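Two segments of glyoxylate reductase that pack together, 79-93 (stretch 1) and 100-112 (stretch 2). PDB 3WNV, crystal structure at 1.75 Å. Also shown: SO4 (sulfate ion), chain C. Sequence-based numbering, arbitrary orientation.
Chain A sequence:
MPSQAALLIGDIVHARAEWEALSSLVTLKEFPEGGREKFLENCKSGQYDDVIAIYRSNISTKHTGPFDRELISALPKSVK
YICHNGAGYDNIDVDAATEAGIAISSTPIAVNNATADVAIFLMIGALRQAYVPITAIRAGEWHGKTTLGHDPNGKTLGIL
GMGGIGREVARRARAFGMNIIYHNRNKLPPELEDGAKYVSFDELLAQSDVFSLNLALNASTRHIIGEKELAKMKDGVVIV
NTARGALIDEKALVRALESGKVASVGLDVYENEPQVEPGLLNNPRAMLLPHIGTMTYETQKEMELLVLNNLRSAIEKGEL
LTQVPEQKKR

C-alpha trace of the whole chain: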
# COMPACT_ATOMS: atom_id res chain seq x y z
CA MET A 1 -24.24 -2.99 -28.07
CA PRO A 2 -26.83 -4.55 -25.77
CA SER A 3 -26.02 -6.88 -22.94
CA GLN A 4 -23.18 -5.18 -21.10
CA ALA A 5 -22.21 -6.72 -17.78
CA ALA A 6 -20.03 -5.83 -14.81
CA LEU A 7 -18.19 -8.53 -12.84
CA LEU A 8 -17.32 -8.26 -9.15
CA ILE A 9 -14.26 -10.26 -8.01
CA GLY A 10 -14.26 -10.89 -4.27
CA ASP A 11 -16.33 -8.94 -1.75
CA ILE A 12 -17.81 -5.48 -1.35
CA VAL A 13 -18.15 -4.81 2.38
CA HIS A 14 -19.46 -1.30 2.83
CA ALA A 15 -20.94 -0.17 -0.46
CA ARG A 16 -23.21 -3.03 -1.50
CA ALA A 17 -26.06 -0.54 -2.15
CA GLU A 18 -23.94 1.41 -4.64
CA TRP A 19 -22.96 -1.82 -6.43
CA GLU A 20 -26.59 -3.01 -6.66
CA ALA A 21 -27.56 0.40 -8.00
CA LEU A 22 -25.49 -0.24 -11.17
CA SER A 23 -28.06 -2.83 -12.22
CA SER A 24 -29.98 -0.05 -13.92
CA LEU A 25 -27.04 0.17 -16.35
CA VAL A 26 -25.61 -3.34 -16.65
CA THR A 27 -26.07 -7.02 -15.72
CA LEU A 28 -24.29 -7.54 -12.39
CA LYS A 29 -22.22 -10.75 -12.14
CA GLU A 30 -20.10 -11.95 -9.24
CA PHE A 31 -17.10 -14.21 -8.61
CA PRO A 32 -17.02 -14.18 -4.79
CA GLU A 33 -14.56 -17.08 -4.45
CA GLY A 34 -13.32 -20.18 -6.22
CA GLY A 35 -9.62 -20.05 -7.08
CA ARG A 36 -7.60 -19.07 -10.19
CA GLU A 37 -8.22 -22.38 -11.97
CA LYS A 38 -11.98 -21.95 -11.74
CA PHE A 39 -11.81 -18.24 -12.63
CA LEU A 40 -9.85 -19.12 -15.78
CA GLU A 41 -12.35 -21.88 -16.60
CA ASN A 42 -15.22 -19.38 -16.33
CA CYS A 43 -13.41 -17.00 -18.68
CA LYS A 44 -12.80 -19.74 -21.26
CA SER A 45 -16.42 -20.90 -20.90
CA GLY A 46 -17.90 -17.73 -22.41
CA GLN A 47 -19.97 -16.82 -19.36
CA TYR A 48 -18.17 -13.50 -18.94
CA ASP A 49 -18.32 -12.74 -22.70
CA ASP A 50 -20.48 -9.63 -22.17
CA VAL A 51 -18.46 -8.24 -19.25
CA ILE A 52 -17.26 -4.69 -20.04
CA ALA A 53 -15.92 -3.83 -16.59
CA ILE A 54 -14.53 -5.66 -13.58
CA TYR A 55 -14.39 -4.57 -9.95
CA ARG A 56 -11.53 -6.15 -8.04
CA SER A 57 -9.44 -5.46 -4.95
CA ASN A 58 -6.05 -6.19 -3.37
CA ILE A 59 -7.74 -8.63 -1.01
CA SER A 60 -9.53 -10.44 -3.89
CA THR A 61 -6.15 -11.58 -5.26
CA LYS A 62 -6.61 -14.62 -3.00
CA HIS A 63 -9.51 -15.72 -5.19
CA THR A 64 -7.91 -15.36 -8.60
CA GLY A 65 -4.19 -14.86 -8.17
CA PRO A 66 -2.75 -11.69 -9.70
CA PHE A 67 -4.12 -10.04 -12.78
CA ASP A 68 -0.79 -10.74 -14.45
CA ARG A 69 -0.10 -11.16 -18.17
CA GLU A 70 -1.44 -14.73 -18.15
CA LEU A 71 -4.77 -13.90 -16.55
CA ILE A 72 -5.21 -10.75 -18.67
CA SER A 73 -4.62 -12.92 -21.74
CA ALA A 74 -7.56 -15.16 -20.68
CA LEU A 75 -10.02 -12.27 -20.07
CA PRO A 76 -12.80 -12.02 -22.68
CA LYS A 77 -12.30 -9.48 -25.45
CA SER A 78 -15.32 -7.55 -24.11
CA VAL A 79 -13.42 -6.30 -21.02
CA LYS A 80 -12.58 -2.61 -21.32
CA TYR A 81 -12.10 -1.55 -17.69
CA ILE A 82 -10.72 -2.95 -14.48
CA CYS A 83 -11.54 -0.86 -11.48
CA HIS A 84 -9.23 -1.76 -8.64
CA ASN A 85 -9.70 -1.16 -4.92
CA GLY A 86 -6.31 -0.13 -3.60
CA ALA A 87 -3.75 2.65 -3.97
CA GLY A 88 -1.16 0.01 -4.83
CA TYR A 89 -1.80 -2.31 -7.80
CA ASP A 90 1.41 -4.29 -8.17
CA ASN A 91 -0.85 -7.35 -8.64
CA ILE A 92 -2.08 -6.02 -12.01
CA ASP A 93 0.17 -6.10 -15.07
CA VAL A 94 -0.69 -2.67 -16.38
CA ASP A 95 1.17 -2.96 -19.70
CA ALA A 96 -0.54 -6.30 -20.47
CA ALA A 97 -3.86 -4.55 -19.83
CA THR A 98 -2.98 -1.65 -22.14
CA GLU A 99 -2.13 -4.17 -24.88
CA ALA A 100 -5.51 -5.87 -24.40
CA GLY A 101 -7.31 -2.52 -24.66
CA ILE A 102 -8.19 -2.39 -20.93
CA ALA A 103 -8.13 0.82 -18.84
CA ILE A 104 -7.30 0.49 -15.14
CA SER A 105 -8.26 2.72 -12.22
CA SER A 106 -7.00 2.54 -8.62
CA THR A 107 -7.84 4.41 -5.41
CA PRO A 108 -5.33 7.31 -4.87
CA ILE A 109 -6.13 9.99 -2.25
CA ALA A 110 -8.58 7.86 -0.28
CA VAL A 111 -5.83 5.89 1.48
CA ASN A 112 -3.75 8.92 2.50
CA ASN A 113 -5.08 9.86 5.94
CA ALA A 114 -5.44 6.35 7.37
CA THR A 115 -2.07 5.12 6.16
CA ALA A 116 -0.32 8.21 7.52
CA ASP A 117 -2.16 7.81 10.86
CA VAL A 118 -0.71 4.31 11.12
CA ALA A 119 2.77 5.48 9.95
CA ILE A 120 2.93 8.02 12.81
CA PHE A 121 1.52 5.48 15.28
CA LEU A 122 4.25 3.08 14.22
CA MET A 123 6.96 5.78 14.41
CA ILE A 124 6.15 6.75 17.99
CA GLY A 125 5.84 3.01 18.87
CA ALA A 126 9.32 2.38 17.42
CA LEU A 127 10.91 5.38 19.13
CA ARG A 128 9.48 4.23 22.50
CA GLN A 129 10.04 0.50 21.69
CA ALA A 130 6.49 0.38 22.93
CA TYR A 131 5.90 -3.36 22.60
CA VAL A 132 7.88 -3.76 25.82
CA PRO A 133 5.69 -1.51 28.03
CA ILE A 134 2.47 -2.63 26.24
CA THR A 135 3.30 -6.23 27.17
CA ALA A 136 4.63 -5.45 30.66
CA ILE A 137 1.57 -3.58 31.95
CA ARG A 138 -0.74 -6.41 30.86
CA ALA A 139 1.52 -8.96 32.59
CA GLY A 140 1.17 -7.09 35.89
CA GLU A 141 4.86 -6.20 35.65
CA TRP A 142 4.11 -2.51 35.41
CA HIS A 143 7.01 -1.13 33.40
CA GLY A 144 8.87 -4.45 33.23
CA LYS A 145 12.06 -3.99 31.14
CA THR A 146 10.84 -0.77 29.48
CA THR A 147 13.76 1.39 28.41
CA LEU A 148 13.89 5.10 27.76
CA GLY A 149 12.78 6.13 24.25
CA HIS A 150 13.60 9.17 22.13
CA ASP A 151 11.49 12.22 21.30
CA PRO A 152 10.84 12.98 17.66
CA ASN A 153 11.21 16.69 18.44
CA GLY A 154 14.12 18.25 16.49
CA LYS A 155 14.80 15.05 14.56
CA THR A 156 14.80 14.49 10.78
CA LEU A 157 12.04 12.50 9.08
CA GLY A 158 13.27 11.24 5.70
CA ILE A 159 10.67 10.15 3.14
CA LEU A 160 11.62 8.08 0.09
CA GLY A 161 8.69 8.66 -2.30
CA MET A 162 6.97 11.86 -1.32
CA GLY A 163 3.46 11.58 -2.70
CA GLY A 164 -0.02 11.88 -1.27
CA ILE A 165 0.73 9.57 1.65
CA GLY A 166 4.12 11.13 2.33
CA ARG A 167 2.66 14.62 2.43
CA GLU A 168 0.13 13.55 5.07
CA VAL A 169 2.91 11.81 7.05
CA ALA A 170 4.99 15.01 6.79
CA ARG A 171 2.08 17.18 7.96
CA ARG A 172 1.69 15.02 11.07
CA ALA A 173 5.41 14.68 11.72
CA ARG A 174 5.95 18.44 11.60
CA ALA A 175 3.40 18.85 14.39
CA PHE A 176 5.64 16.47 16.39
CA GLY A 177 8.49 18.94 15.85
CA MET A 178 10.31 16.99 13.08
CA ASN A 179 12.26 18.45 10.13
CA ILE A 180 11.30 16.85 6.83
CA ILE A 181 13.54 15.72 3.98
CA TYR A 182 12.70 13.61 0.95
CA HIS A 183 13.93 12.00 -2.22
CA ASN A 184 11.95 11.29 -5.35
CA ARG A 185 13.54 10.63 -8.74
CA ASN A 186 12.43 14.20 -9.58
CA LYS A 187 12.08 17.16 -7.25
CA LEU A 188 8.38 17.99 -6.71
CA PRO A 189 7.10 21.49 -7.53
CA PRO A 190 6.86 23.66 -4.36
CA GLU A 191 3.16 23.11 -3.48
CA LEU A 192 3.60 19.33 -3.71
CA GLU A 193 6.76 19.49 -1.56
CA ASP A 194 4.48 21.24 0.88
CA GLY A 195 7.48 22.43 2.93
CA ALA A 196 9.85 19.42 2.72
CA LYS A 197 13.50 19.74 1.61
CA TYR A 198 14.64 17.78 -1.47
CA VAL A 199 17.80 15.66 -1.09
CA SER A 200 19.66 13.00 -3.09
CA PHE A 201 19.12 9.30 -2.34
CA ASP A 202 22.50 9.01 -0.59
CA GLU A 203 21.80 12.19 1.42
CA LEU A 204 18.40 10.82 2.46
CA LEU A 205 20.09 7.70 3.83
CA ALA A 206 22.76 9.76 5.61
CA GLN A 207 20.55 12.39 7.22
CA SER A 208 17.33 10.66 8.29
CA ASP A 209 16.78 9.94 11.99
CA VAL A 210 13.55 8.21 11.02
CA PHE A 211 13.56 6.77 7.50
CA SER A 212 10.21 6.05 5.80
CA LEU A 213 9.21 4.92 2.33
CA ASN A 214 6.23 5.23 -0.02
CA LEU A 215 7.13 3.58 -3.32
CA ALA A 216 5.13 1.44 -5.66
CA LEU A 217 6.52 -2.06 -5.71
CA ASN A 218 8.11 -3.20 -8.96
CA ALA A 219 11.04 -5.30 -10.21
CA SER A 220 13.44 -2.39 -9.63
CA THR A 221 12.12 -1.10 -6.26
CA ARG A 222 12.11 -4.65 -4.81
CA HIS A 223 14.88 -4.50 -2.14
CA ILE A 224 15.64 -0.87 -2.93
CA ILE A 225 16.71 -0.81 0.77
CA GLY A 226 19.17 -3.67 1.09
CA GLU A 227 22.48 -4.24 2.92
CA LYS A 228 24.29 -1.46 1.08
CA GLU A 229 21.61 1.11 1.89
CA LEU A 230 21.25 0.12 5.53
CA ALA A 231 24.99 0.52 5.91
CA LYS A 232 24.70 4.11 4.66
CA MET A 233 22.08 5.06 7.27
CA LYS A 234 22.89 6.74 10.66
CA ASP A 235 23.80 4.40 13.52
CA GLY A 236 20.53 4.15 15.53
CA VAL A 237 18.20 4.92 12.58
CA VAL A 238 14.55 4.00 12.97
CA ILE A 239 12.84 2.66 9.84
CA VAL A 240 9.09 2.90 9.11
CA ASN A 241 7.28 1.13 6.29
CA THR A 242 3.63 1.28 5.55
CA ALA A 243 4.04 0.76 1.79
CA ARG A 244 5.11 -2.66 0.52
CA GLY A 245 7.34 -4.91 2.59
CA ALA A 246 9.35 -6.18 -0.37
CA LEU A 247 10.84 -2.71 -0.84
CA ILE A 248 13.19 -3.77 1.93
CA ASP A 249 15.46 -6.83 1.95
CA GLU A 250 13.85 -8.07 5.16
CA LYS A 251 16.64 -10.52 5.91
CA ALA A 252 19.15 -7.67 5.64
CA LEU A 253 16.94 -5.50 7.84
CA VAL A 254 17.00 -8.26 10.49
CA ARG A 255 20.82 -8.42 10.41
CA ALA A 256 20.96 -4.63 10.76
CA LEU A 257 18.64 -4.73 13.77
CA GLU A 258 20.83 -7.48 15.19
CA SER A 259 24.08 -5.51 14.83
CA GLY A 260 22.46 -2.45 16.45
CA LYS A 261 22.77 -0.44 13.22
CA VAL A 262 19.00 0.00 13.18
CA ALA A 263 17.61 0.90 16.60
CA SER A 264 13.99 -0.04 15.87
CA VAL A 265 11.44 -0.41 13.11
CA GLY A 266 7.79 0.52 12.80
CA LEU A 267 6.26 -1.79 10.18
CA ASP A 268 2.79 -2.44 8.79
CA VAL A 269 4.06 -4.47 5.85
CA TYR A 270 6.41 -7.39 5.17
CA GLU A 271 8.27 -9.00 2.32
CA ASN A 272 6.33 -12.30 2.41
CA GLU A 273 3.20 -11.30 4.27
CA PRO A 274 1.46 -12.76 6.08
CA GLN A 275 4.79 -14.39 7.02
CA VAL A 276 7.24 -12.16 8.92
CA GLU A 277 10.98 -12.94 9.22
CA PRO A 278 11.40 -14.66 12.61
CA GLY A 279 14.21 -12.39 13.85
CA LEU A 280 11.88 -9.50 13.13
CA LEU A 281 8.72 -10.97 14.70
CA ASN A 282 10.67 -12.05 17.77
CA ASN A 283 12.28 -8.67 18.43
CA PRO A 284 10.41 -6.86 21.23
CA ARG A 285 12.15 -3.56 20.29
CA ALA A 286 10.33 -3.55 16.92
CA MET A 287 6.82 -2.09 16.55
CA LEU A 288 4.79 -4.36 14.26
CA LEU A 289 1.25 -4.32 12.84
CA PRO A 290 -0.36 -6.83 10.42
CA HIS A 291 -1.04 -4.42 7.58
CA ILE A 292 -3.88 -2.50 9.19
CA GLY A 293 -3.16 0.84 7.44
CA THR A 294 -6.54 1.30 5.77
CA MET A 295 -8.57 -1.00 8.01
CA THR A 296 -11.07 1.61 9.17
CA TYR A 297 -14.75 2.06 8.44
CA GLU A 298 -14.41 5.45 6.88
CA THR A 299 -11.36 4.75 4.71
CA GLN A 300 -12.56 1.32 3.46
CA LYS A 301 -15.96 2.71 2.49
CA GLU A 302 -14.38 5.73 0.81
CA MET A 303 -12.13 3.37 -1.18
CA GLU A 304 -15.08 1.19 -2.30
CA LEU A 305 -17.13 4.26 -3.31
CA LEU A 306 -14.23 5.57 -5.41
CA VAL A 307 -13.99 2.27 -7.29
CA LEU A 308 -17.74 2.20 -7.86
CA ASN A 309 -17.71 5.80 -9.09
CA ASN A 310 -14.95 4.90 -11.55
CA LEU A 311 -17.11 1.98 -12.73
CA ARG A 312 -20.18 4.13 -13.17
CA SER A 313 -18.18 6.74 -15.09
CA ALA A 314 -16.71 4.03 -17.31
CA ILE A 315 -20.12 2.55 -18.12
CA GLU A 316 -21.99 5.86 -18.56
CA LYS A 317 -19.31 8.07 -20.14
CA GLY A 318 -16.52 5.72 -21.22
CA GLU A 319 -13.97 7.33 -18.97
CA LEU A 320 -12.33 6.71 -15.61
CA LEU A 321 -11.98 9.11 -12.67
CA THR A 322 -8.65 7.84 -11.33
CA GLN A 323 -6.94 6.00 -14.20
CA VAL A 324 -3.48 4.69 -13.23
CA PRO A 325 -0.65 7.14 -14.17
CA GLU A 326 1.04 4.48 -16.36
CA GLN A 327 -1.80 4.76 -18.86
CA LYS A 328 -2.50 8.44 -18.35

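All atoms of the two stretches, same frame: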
# COMPACT_ATOMS: atom_id res chain seq x y z
N VAL A 79 -13.86 -7.08 -22.19
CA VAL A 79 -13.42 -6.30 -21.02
C VAL A 79 -12.69 -5.03 -21.43
O VAL A 79 -11.71 -5.08 -22.20
CB VAL A 79 -12.51 -7.10 -20.13
CG1 VAL A 79 -12.03 -6.25 -18.92
CG2 VAL A 79 -13.22 -8.38 -19.66
N LYS A 80 -13.19 -3.89 -20.97
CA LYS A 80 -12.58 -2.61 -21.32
C LYS A 80 -12.02 -1.86 -20.13
O LYS A 80 -11.25 -0.95 -20.31
CB LYS A 80 -13.51 -1.74 -22.16
CG LYS A 80 -13.89 -2.43 -23.47
CD LYS A 80 -14.04 -1.48 -24.65
CE LYS A 80 -15.03 -0.35 -24.36
NZ LYS A 80 -15.61 0.23 -25.62
N TYR A 81 -12.44 -2.26 -18.93
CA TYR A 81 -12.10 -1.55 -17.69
C TYR A 81 -11.85 -2.55 -16.57
O TYR A 81 -12.57 -3.55 -16.43
CB TYR A 81 -13.23 -0.63 -17.25
CG TYR A 81 -13.57 0.40 -18.28
CD1 TYR A 81 -12.82 1.57 -18.40
CD2 TYR A 81 -14.60 0.18 -19.17
CE1 TYR A 81 -13.11 2.49 -19.40
CE2 TYR A 81 -14.91 1.11 -20.16
CZ TYR A 81 -14.15 2.26 -20.26
OH TYR A 81 -14.46 3.17 -21.24
N ILE A 82 -10.86 -2.25 -15.74
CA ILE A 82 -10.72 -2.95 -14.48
C ILE A 82 -10.58 -1.88 -13.45
O ILE A 82 -9.67 -1.04 -13.52
CB ILE A 82 -9.45 -3.81 -14.43
CG1 ILE A 82 -9.57 -4.94 -15.43
CG2 ILE A 82 -9.24 -4.41 -13.01
CD1 ILE A 82 -8.20 -5.63 -15.63
N CYS A 83 -11.51 -1.86 -12.52
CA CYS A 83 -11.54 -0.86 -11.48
C CYS A 83 -11.11 -1.51 -10.19
O CYS A 83 -11.80 -2.37 -9.65
CB CYS A 83 -12.95 -0.24 -11.40
SG CYS A 83 -13.41 0.59 -13.00
N HIS A 84 -9.93 -1.11 -9.72
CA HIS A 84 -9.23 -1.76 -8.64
C HIS A 84 -9.32 -0.99 -7.32
O HIS A 84 -9.13 0.23 -7.27
CB HIS A 84 -7.74 -1.89 -9.07
CG HIS A 84 -6.83 -2.42 -7.98
ND1 HIS A 84 -6.74 -3.76 -7.65
CD2 HIS A 84 -5.99 -1.76 -7.14
CE1 HIS A 84 -5.84 -3.90 -6.68
NE2 HIS A 84 -5.39 -2.71 -6.34
N ASN A 85 -9.63 -1.72 -6.26
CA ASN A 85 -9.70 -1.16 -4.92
C ASN A 85 -8.32 -1.28 -4.29
O ASN A 85 -7.85 -2.36 -3.92
CB ASN A 85 -10.76 -1.89 -4.10
CG ASN A 85 -10.93 -1.27 -2.73
OD1 ASN A 85 -10.02 -0.62 -2.23
ND2 ASN A 85 -12.08 -1.47 -2.12
N GLY A 86 -7.65 -0.14 -4.20
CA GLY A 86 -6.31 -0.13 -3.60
C GLY A 86 -5.47 0.99 -4.19
O GLY A 86 -5.64 1.32 -5.35
N ALA A 87 -4.58 1.60 -3.40
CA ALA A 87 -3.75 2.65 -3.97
C ALA A 87 -2.55 1.98 -4.66
O ALA A 87 -1.98 2.51 -5.58
CB ALA A 87 -3.22 3.60 -2.86
N GLY A 88 -2.20 0.79 -4.18
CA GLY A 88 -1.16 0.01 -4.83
C GLY A 88 -1.83 -1.03 -5.72
O GLY A 88 -2.88 -1.56 -5.36
N TYR A 89 -1.22 -1.32 -6.86
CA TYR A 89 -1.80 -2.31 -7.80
C TYR A 89 -0.70 -3.15 -8.44
O TYR A 89 -0.72 -3.40 -9.64
CB TYR A 89 -2.65 -1.60 -8.86
CG TYR A 89 -2.03 -0.32 -9.39
CD1 TYR A 89 -2.24 0.90 -8.75
CD2 TYR A 89 -1.21 -0.33 -10.53
CE1 TYR A 89 -1.69 2.07 -9.23
CE2 TYR A 89 -0.67 0.83 -11.03
CZ TYR A 89 -0.88 2.02 -10.36
OH TYR A 89 -0.30 3.16 -10.86
N ASP A 90 0.27 -3.57 -7.62
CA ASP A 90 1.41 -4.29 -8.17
C ASP A 90 0.97 -5.71 -8.49
O ASP A 90 1.74 -6.49 -9.07
CB ASP A 90 2.62 -4.23 -7.21
CG ASP A 90 2.28 -4.67 -5.81
OD1 ASP A 90 2.29 -5.90 -5.55
OD2 ASP A 90 2.01 -3.80 -4.97
N ASN A 91 -0.30 -6.05 -8.19
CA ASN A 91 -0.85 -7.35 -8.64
C ASN A 91 -1.65 -7.27 -9.96
O ASN A 91 -2.34 -8.22 -10.38
CB ASN A 91 -1.69 -7.99 -7.54
CG ASN A 91 -2.67 -7.02 -6.95
OD1 ASN A 91 -3.12 -6.07 -7.63
ND2 ASN A 91 -2.95 -7.19 -5.66
N ILE A 92 -1.56 -6.13 -10.64
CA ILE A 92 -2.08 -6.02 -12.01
C ILE A 92 -0.92 -5.69 -12.95
O ILE A 92 -0.14 -4.77 -12.68
CB ILE A 92 -3.09 -4.90 -12.12
CG1 ILE A 92 -4.18 -5.06 -11.08
CG2 ILE A 92 -3.65 -4.81 -13.56
CD1 ILE A 92 -5.22 -3.94 -11.11
N ASP A 93 -0.82 -6.42 -14.06
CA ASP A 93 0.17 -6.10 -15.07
C ASP A 93 -0.41 -5.03 -15.98
O ASP A 93 -1.09 -5.32 -16.97
CB ASP A 93 0.48 -7.35 -15.87
CG ASP A 93 1.61 -7.16 -16.86
OD1 ASP A 93 1.82 -6.02 -17.38
OD2 ASP A 93 2.30 -8.16 -17.13
N ALA A 100 -4.21 -5.24 -24.21
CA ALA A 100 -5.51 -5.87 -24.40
C ALA A 100 -6.62 -4.83 -24.52
O ALA A 100 -7.79 -5.18 -24.63
CB ALA A 100 -5.79 -6.87 -23.26
N GLY A 101 -6.27 -3.55 -24.55
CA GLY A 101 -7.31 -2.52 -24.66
C GLY A 101 -8.12 -2.31 -23.38
O GLY A 101 -9.29 -1.93 -23.43
N ILE A 102 -7.51 -2.53 -22.23
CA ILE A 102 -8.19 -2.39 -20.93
C ILE A 102 -7.63 -1.20 -20.13
O ILE A 102 -6.42 -1.10 -19.94
CB ILE A 102 -8.05 -3.68 -20.09
CG1 ILE A 102 -8.58 -4.90 -20.85
CG2 ILE A 102 -8.71 -3.52 -18.71
CD1 ILE A 102 -8.24 -6.21 -20.16
N ALA A 103 -8.51 -0.32 -19.67
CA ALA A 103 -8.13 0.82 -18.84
C ALA A 103 -8.27 0.43 -17.38
O ALA A 103 -9.22 -0.26 -17.03
CB ALA A 103 -9.00 2.03 -19.15
N ILE A 104 -7.31 0.86 -16.54
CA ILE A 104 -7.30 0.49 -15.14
C ILE A 104 -7.41 1.73 -14.28
O ILE A 104 -6.74 2.73 -14.55
CB ILE A 104 -5.94 -0.15 -14.77
CG1 ILE A 104 -5.60 -1.28 -15.76
CG2 ILE A 104 -5.91 -0.63 -13.34
CD1 ILE A 104 -6.30 -2.58 -15.48
N SER A 105 -8.25 1.69 -13.25
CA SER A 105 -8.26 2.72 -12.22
C SER A 105 -7.87 2.15 -10.87
O SER A 105 -7.97 0.94 -10.64
CB SER A 105 -9.65 3.41 -12.18
OG SER A 105 -10.63 2.53 -11.68
N SER A 106 -7.36 3.00 -9.97
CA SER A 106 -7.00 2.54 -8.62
C SER A 106 -7.67 3.52 -7.68
O SER A 106 -8.53 4.30 -8.13
CB SER A 106 -5.48 2.58 -8.39
OG SER A 106 -5.02 3.85 -8.83
N THR A 107 -7.27 3.49 -6.41
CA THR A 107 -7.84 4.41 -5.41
C THR A 107 -6.76 5.22 -4.70
O THR A 107 -6.44 4.92 -3.55
CB THR A 107 -8.65 3.68 -4.36
OG1 THR A 107 -7.82 2.75 -3.64
CG2 THR A 107 -9.82 2.94 -5.00
N PRO A 108 -6.33 6.33 -5.36
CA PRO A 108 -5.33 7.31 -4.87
C PRO A 108 -5.94 8.57 -4.20
O PRO A 108 -6.85 9.11 -4.69
CB PRO A 108 -4.71 7.79 -6.17
CG PRO A 108 -5.89 7.82 -7.09
CD PRO A 108 -6.56 6.50 -6.80
N ILE A 109 -5.47 8.94 -3.02
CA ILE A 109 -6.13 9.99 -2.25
C ILE A 109 -7.33 9.63 -1.38
O ILE A 109 -7.79 10.49 -0.70
CB ILE A 109 -6.73 11.12 -3.08
CG1 ILE A 109 -5.85 11.54 -4.24
CG2 ILE A 109 -7.00 12.30 -2.15
CD1 ILE A 109 -6.35 12.84 -4.88
N ALA A 110 -7.71 8.39 -1.27
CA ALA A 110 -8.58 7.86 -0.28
C ALA A 110 -7.78 7.18 0.83
O ALA A 110 -8.21 7.16 1.92
CB ALA A 110 -9.56 6.94 -0.88
N VAL A 111 -6.63 6.62 0.49
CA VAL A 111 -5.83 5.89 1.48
C VAL A 111 -4.95 6.81 2.33
O VAL A 111 -4.38 6.36 3.33
CB VAL A 111 -4.91 4.83 0.82
CG1 VAL A 111 -5.70 3.86 -0.04
CG2 VAL A 111 -3.85 5.52 -0.00
N ASN A 112 -4.84 8.09 1.97
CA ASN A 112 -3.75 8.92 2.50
C ASN A 112 -3.82 9.15 4.02
O ASN A 112 -2.80 8.99 4.71
CB ASN A 112 -3.72 10.30 1.82
CG ASN A 112 -3.27 10.24 0.37
OD1 ASN A 112 -2.94 9.18 -0.15
ND2 ASN A 112 -3.26 11.42 -0.31
S SO4 C . -3.05 -0.29 -0.62
O1 SO4 C . -1.90 -0.69 0.17
O2 SO4 C . -3.14 1.17 -0.75
O3 SO4 C . -2.83 -0.83 -2.00
O4 SO4 C . -4.28 -0.76 -0.01
O HOH W 1 -10.32 -6.29 -24.18
O HOH W 2 -10.86 0.60 -22.43
O HOH W 3 -10.56 2.24 -8.87
O HOH W 4 -3.17 4.62 -6.79

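Strands 81-85 and 103-105 of glyoxylate reductase lie side by side and parallel, their directions 13° apart, and the two stretches bury 773 Å² between them. The backbone ladder alternates: Ala-103 N donates to Lys-80 O (2.9 Å), Ile-82 N to Ala-103 O (2.9 Å), Ser-105 N to Ile-82 O (3.1 Å) and His-84 N to Ser-105 O (3.0 Å). Between these rungs CA-H groups approach three of these carbonyls as well, as where Tyr-81 CA lies 3.2 Å from Ala-103 O.

Side chains alternate between the two faces. On one, the methyl of Ala-103 packs against the Tyr-81 ring, Ala-103 CB lying 3.9 Å from Tyr-81 CD1, and Ser-105 OG sits 3.6 Å from Cys-83 CB. On the other, Ile-104 bends its chain back toward stretch 1, so that its CD1 wedges between Ile-82 CB (3.5 Å) and Ile-92 CG2 (4.0 Å). Ile-102 extends the greasy patch: its CG2 meets Ile-82 CG1 at 3.7 Å and its CD1 meets Val-79 CG1 at 4.0 Å.

Beyond the strands stretch 1 passes through Gly-86, whose backbone angles would jam a CB against the preceding carbonyl; a CB there would also strike the His-84 ring, which is held by a bond from NE2 to Gly-88 O (2.9 Å). Thr-107 fits against this segment, its N donating to Gly-86 O (2.9 Å) and its OG1 accepting a weak bond from Gly-86 N (2.9 Å). Ser-106 CB nestles against Gly-86 O (3.3 Å) and Tyr-89 CD1 (3.7 Å), while Ala-87 CB packs on Val-111 CG2 (3.5 Å).

One water donates to both Lys-80 O and Gly-101 O, and another bridges Ala-87 O and Ser-106 OG. A sulfate accepts from Ala-87 N (O2, 3.0 Å) and Gly-88 N (O3, 2.8 Å).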